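Local structure of Proline/betaine transporter, RALF (Rickettsia prowazekii str. Madrid E, 4D7R) at residues Lys131-Val136 against Lys275-Phe280. The protein is an engineered chimera joining a Sec7 domain to a RalF capping domain, and probably acts as a guanine nucleotide exchange factor. Residues are numbered along the deposited sequence; the frame is centred on the assembly and turned at random.
Sequences KIDRLV and KSWLSF
The indole of W277 receives D133 OD1 at its edge, near the ring plane, while L278 CD2 of its own helix lies 3.5 Å above one face, offset toward the rim; the ring of Y163, from helix 155-173, stacks on the indole as well. This is a worked example of helix-helix packing between two domains: the short helix 276-282 of the capping domain packs against helix 129-146 of the Sec7 domain, and the axes of the segments 131-136 and 276-280 approach to 11.3 Å, with 121° between their N-to-C directions. The construct joins a Rickettsia Sec7 domain to a Legionella capping domain, so this interface belongs to an engineered fusion and cannot be taken as a natural pairing.

W277 reaches this place with its CG between the backbone N and the carbonyl carbon, and the far corner of the benzo ring turns to the Sec7 helix. There CH2 comes obliquely within 4.4 Å of V136 CG2 and 4.5 Å of I132 CG2, a thin apolar flank beside the polar centre.

That centre is the carboxylate of D133, tilted 66° from the indole plane. Its OD1 lies 3.4 Å from W277 CZ2 but takes its hydrogen bond from Y159, whose hydroxyl also bonds W277 NE1 and K275 NZ, so one tyrosine of helix 155-173 links both domains' polar groups. L278 CD1 touches D133 CB at 4.0 Å and brings an apolar methyl up to the buried acid.

K275, at the N-cap position right before helix 276-282, runs out extended beyond CG and crosses the D133 side chain at about a right angle. Its ammonium probably stabilises the acid's negative charge. The salt bridge is 2.8 Å from K275 NZ to D133 OD2, reached on the syn side and 16° out of the carboxylate plane.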
loop_
_atom_site.group_PDB
_atom_site.type_symbol
_atom_site.label_atom_id
_atom_site.label_comp_id
_atom_site.label_asym_id
_atom_site.label_seq_id
_atom_site.Cartn_x
_atom_site.Cartn_y
_atom_site.Cartn_z
ATOM N N LYS A 131 1.194 -0.875 -2.416
ATOM C CA LYS A 131 2.013 -1.332 -1.285
ATOM C C LYS A 131 1.703 -2.786 -0.956
ATOM O O LYS A 131 2.622 -3.561 -0.794
ATOM C CB LYS A 131 1.890 -0.420 -0.041
ATOM C CG LYS A 131 2.364 1.003 -0.281
ATOM C CD LYS A 131 2.110 1.932 0.934
ATOM C CE LYS A 131 2.805 3.267 0.659
ATOM N NZ LYS A 131 2.549 4.299 1.713
ATOM N N ILE A 132 0.418 -3.163 -0.887
ATOM C CA ILE A 132 -0.004 -4.537 -0.616
ATOM C C ILE A 132 0.578 -5.391 -1.739
ATOM O O ILE A 132 1.160 -6.434 -1.462
ATOM C CB ILE A 132 -1.581 -4.658 -0.567
ATOM C CG1 ILE A 132 -2.161 -3.929 0.675
ATOM C CG2 ILE A 132 -1.995 -6.146 -0.554
ATOM C CD1 ILE A 132 -3.688 -3.536 0.579
ATOM N N ASP A 133 0.455 -4.936 -2.995
ATOM C CA ASP A 133 0.980 -5.718 -4.126
ATOM C C ASP A 133 2.484 -6.058 -4.005
ATOM O O ASP A 133 2.874 -7.213 -4.197
ATOM C CB ASP A 133 0.713 -4.987 -5.436
ATOM C CG ASP A 133 0.728 -5.906 -6.637
ATOM O OD1 ASP A 133 0.418 -7.106 -6.473
ATOM O OD2 ASP A 133 0.906 -5.405 -7.751
ATOM N N ARG A 134 3.314 -5.068 -3.662
ATOM C CA ARG A 134 4.764 -5.291 -3.525
ATOM C C ARG A 134 5.053 -6.330 -2.444
ATOM O O ARG A 134 5.943 -7.154 -2.644
ATOM C CB ARG A 134 5.503 -3.994 -3.183
ATOM C CG ARG A 134 5.588 -3.054 -4.328
ATOM C CD ARG A 134 6.073 -1.704 -3.890
ATOM N NE ARG A 134 5.738 -0.777 -4.948
ATOM C CZ ARG A 134 4.913 0.244 -4.819
ATOM N NH1 ARG A 134 4.472 0.602 -3.619
ATOM N NH2 ARG A 134 4.618 0.991 -5.864
ATOM N N LEU A 135 4.340 -6.258 -1.285
ATOM C CA LEU A 135 4.508 -7.197 -0.164
ATOM C C LEU A 135 4.143 -8.633 -0.575
ATOM O O LEU A 135 4.869 -9.592 -0.275
ATOM C CB LEU A 135 3.707 -6.737 1.064
ATOM C CG LEU A 135 4.182 -5.404 1.672
ATOM C CD1 LEU A 135 3.103 -4.810 2.578
ATOM C CD2 LEU A 135 5.519 -5.568 2.413
ATOM N N VAL A 136 3.017 -8.778 -1.287
ATOM C CA VAL A 136 2.573 -10.076 -1.787
ATOM C C VAL A 136 3.572 -10.650 -2.786
ATOM O O VAL A 136 3.878 -11.837 -2.686
ATOM C CB VAL A 136 1.131 -10.004 -2.364
ATOM C CG1 VAL A 136 0.724 -11.329 -3.027
ATOM C CG2 VAL A 136 0.147 -9.623 -1.260
ATOM N N LYS A 275 -4.296 -3.245 -11.276
ATOM C CA LYS A 275 -4.348 -4.667 -11.579
ATOM C C LYS A 275 -5.758 -5.110 -11.197
ATOM O O LYS A 275 -6.329 -4.579 -10.232
ATOM C CB LYS A 275 -3.290 -5.439 -10.777
ATOM C CG LYS A 275 -1.859 -5.052 -11.150
ATOM C CD LYS A 275 -0.862 -6.041 -10.572
ATOM C CE LYS A 275 0.546 -5.648 -10.918
ATOM N NZ LYS A 275 1.537 -6.501 -10.207
ATOM N N SER A 276 -6.366 -5.973 -11.979
ATOM C CA SER A 276 -7.719 -6.409 -11.710
ATOM C C SER A 276 -7.956 -6.921 -10.306
ATOM O O SER A 276 -8.896 -6.516 -9.672
ATOM C CB SER A 276 -8.233 -7.397 -12.761
ATOM O OG SER A 276 -8.232 -6.761 -14.004
ATOM N N TRP A 277 -7.099 -7.808 -9.834
ATOM C CA TRP A 277 -7.290 -8.321 -8.516
ATOM C C TRP A 277 -7.252 -7.246 -7.423
ATOM O O TRP A 277 -7.835 -7.394 -6.418
ATOM C CB TRP A 277 -6.320 -9.445 -8.184
ATOM C CG TRP A 277 -4.998 -9.075 -7.739
ATOM C CD1 TRP A 277 -3.912 -8.861 -8.511
ATOM C CD2 TRP A 277 -4.549 -8.993 -6.398
ATOM N NE1 TRP A 277 -2.821 -8.611 -7.747
ATOM C CE2 TRP A 277 -3.185 -8.662 -6.439
ATOM C CE3 TRP A 277 -5.173 -9.075 -5.172
ATOM C CZ2 TRP A 277 -2.452 -8.475 -5.310
ATOM C CZ3 TRP A 277 -4.410 -8.906 -4.055
ATOM C CH2 TRP A 277 -3.080 -8.591 -4.133
ATOM N N LEU A 278 -6.504 -6.194 -7.656
ATOM C CA LEU A 278 -6.383 -5.110 -6.672
ATOM C C LEU A 278 -7.658 -4.316 -6.640
ATOM O O LEU A 278 -8.079 -3.866 -5.566
ATOM C CB LEU A 278 -5.174 -4.208 -6.971
ATOM C CG LEU A 278 -3.797 -4.813 -6.708
ATOM C CD1 LEU A 278 -2.697 -3.859 -7.168
ATOM C CD2 LEU A 278 -3.618 -5.160 -5.239
ATOM N N SER A 279 -8.308 -4.195 -7.801
ATOM C CA SER A 279 -9.594 -3.533 -7.892
ATOM C C SER A 279 -10.625 -4.317 -7.092
ATOM O O SER A 279 -11.337 -3.757 -6.387
ATOM C CB SER A 279 -10.070 -3.304 -9.331
ATOM O OG SER A 279 -9.271 -2.461 -10.051
ATOM N N PHE A 280 -10.646 -5.626 -7.235
ATOM C CA PHE A 280 -11.559 -6.489 -6.509
ATOM C C PHE A 280 -11.305 -6.436 -5.014
ATOM O O PHE A 280 -12.178 -6.389 -4.239
ATOM C CB PHE A 280 -11.401 -7.920 -6.980
ATOM C CG PHE A 280 -12.160 -8.215 -8.210
ATOM C CD1 PHE A 280 -11.814 -7.630 -9.367
ATOM C CD2 PHE A 280 -13.241 -9.038 -8.186
ATOM C CE1 PHE A 280 -12.520 -7.866 -10.517
ATOM C CE2 PHE A 280 -13.970 -9.278 -9.329
ATOM C CZ PHE A 280 -13.592 -8.706 -10.489
#